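Local structure of hypothetical protein PH1109 (2D59) at residues K103-Q108 with A123-V128. The protein is of unknown function but belongs to the CoA-binding domain family, whose members share a Rossmann-type fold with a parallel beta sheet. Residues are numbered along the deposited sequence; the frame is centred on the assembly and turned at random.
Sequences KVVWFQ and AGLIIV
V105 and V128 sit on neighbouring parallel strands, 104-107 and 126-129, joined by helix 114-122 in a beta-alpha-beta unit of the Rossmann-like sheet. Strand 126-129 is the outermost strand on this side. Strand 80-83 flanks 104-107 on its other edge.

Four backbone hydrogen bonds hold the pair. I126 N donates to K103 O at 3.0 Å, and V105 N donates to I126 O. V128 N then donates to V105 O, with an N-H...O angle of 177°. F107 N closes the series on V128 O at 2.8 Å. V105 thus uses both its N-H and its C=O on strand 126-129, one bond to I126 and the other to V128. The bonds are supplemented by CA-H...O contacts from V104 CA to I126 O and from W106 CA to V128 O. A water donates to K103 O and G124 O, bridging the residue just before strand 104-107 to the turn after helix 114-122. That helix ends in a Schellman motif, with G124 at positive phi.

Apolar contacts fall on both faces of the sheet. On the face with V105, F107 and I127, helix 114-122 covers the strands. V105 CG2 meets L125 CB at 4.0 Å, and I127 CG2 approaches the edge of the F107 ring at CD2. L125 CD1 reaches back to the backbone of K103, 3.7 Å from K103 C.

The other face carries V104, W106, I126 and V128 and packs against helix 12-21. V104 CG2 touches I126 CB, while V104 CG1 lies 3.9 Å from V128 CG2. W106 NE1 is hydrogen-bonded to R131 O. V128 CG1, anti to its backbone N (chi1 176°), makes a CH-pi contact with the indole, 3.4 Å from the centroid of the W106 six-membered ring and 11° off its normal.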
loop_
_atom_site.group_PDB
_atom_site.type_symbol
_atom_site.label_atom_id
_atom_site.label_comp_id
_atom_site.label_asym_id
_atom_site.label_seq_id
_atom_site.Cartn_x
_atom_site.Cartn_y
_atom_site.Cartn_z
ATOM N N LYS A 103 1.767 7.799 6.649
ATOM C CA LYS A 103 1.282 9.060 6.097
ATOM C C LYS A 103 0.160 8.838 5.093
ATOM O O LYS A 103 -0.680 9.716 4.882
ATOM C CB LYS A 103 2.421 9.800 5.394
ATOM C CG LYS A 103 3.589 10.181 6.287
ATOM C CD LYS A 103 3.201 11.266 7.274
ATOM C CE LYS A 103 4.408 11.729 8.073
ATOM N NZ LYS A 103 4.056 12.798 9.047
ATOM N N VAL A 104 0.151 7.660 4.477
ATOM C CA VAL A 104 -0.847 7.336 3.464
ATOM C C VAL A 104 -1.360 5.904 3.566
ATOM O O VAL A 104 -0.600 4.981 3.856
ATOM C CB VAL A 104 -0.249 7.514 2.042
ATOM C CG1 VAL A 104 -1.269 7.123 0.980
ATOM C CG2 VAL A 104 0.206 8.950 1.842
ATOM N N VAL A 105 -2.659 5.735 3.347
ATOM C CA VAL A 105 -3.267 4.414 3.332
ATOM C C VAL A 105 -3.717 4.283 1.883
ATOM O O VAL A 105 -4.465 5.121 1.379
ATOM C CB VAL A 105 -4.492 4.311 4.263
ATOM C CG1 VAL A 105 -5.092 2.909 4.173
ATOM C CG2 VAL A 105 -4.080 4.607 5.693
ATOM N N TRP A 106 -3.240 3.247 1.210
ATOM C CA TRP A 106 -3.574 3.040 -0.187
ATOM C C TRP A 106 -4.398 1.772 -0.380
ATOM O O TRP A 106 -3.887 0.665 -0.226
ATOM C CB TRP A 106 -2.282 2.962 -1.007
ATOM C CG TRP A 106 -2.483 2.961 -2.494
ATOM C CD1 TRP A 106 -3.239 2.084 -3.218
ATOM C CD2 TRP A 106 -1.895 3.862 -3.443
ATOM N NE1 TRP A 106 -3.156 2.380 -4.556
ATOM C CE2 TRP A 106 -2.336 3.464 -4.723
ATOM C CE3 TRP A 106 -1.031 4.961 -3.336
ATOM C CZ2 TRP A 106 -1.952 4.132 -5.892
ATOM C CZ3 TRP A 106 -0.645 5.625 -4.500
ATOM C CH2 TRP A 106 -1.107 5.205 -5.761
ATOM N N PHE A 107 -5.676 1.946 -0.711
ATOM C CA PHE A 107 -6.581 0.826 -0.946
ATOM C C PHE A 107 -6.502 0.395 -2.408
ATOM O O PHE A 107 -6.911 1.134 -3.304
ATOM C CB PHE A 107 -8.022 1.234 -0.623
ATOM C CG PHE A 107 -8.297 1.414 0.848
ATOM C CD1 PHE A 107 -8.724 0.341 1.630
ATOM C CD2 PHE A 107 -8.144 2.659 1.448
ATOM C CE1 PHE A 107 -8.999 0.512 2.987
ATOM C CE2 PHE A 107 -8.417 2.839 2.807
ATOM C CZ PHE A 107 -8.846 1.762 3.575
ATOM N N GLN A 108 -5.969 -0.797 -2.649
ATOM C CA GLN A 108 -5.871 -1.316 -4.006
ATOM C C GLN A 108 -7.279 -1.724 -4.451
ATOM O O GLN A 108 -8.224 -1.679 -3.663
ATOM C CB GLN A 108 -4.930 -2.524 -4.040
ATOM C CG GLN A 108 -3.460 -2.205 -3.776
ATOM C CD GLN A 108 -2.710 -1.770 -5.022
ATOM O OE1 GLN A 108 -2.925 -2.309 -6.110
ATOM N NE2 GLN A 108 -1.805 -0.813 -4.864
ATOM N N ALA A 123 -7.586 10.105 11.601
ATOM C CA ALA A 123 -6.263 10.055 12.212
ATOM C C ALA A 123 -5.255 10.916 11.456
ATOM O O ALA A 123 -4.082 10.981 11.830
ATOM C CB ALA A 123 -5.775 8.614 12.281
ATOM N N GLY A 124 -5.712 11.571 10.392
ATOM C CA GLY A 124 -4.831 12.428 9.616
ATOM C C GLY A 124 -4.129 11.745 8.457
ATOM O O GLY A 124 -3.263 12.338 7.816
ATOM N N LEU A 125 -4.500 10.499 8.184
ATOM C CA LEU A 125 -3.896 9.742 7.091
ATOM C C LEU A 125 -4.493 10.125 5.748
ATOM O O LEU A 125 -5.707 10.274 5.617
ATOM C CB LEU A 125 -4.099 8.241 7.310
ATOM C CG LEU A 125 -3.260 7.557 8.389
ATOM C CD1 LEU A 125 -1.836 7.426 7.897
ATOM C CD2 LEU A 125 -3.325 8.348 9.688
ATOM N N ILE A 126 -3.630 10.287 4.751
ATOM C CA ILE A 126 -4.074 10.617 3.406
ATOM C C ILE A 126 -4.637 9.322 2.833
ATOM O O ILE A 126 -4.070 8.255 3.053
ATOM C CB ILE A 126 -2.904 11.073 2.536
ATOM C CG1 ILE A 126 -2.271 12.327 3.140
ATOM C CG2 ILE A 126 -3.383 11.351 1.123
ATOM C CD1 ILE A 126 -1.009 12.767 2.434
ATOM N N ILE A 127 -5.741 9.415 2.099
ATOM C CA ILE A 127 -6.369 8.226 1.538
ATOM C C ILE A 127 -6.354 8.151 0.015
ATOM O O ILE A 127 -6.813 9.064 -0.677
ATOM C CB ILE A 127 -7.832 8.119 2.019
ATOM C CG1 ILE A 127 -7.862 8.115 3.549
ATOM C CG2 ILE A 127 -8.486 6.842 1.479
ATOM C CD1 ILE A 127 -9.244 8.237 4.133
ATOM N N VAL A 128 -5.798 7.062 -0.502
ATOM C CA VAL A 128 -5.785 6.814 -1.936
ATOM C C VAL A 128 -6.658 5.571 -2.010
ATOM O O VAL A 128 -6.459 4.626 -1.242
ATOM C CB VAL A 128 -4.368 6.507 -2.470
ATOM C CG1 VAL A 128 -4.436 6.172 -3.957
ATOM C CG2 VAL A 128 -3.459 7.711 -2.244
HETATM O O HOH W 1 -0.613 12.016 6.459
#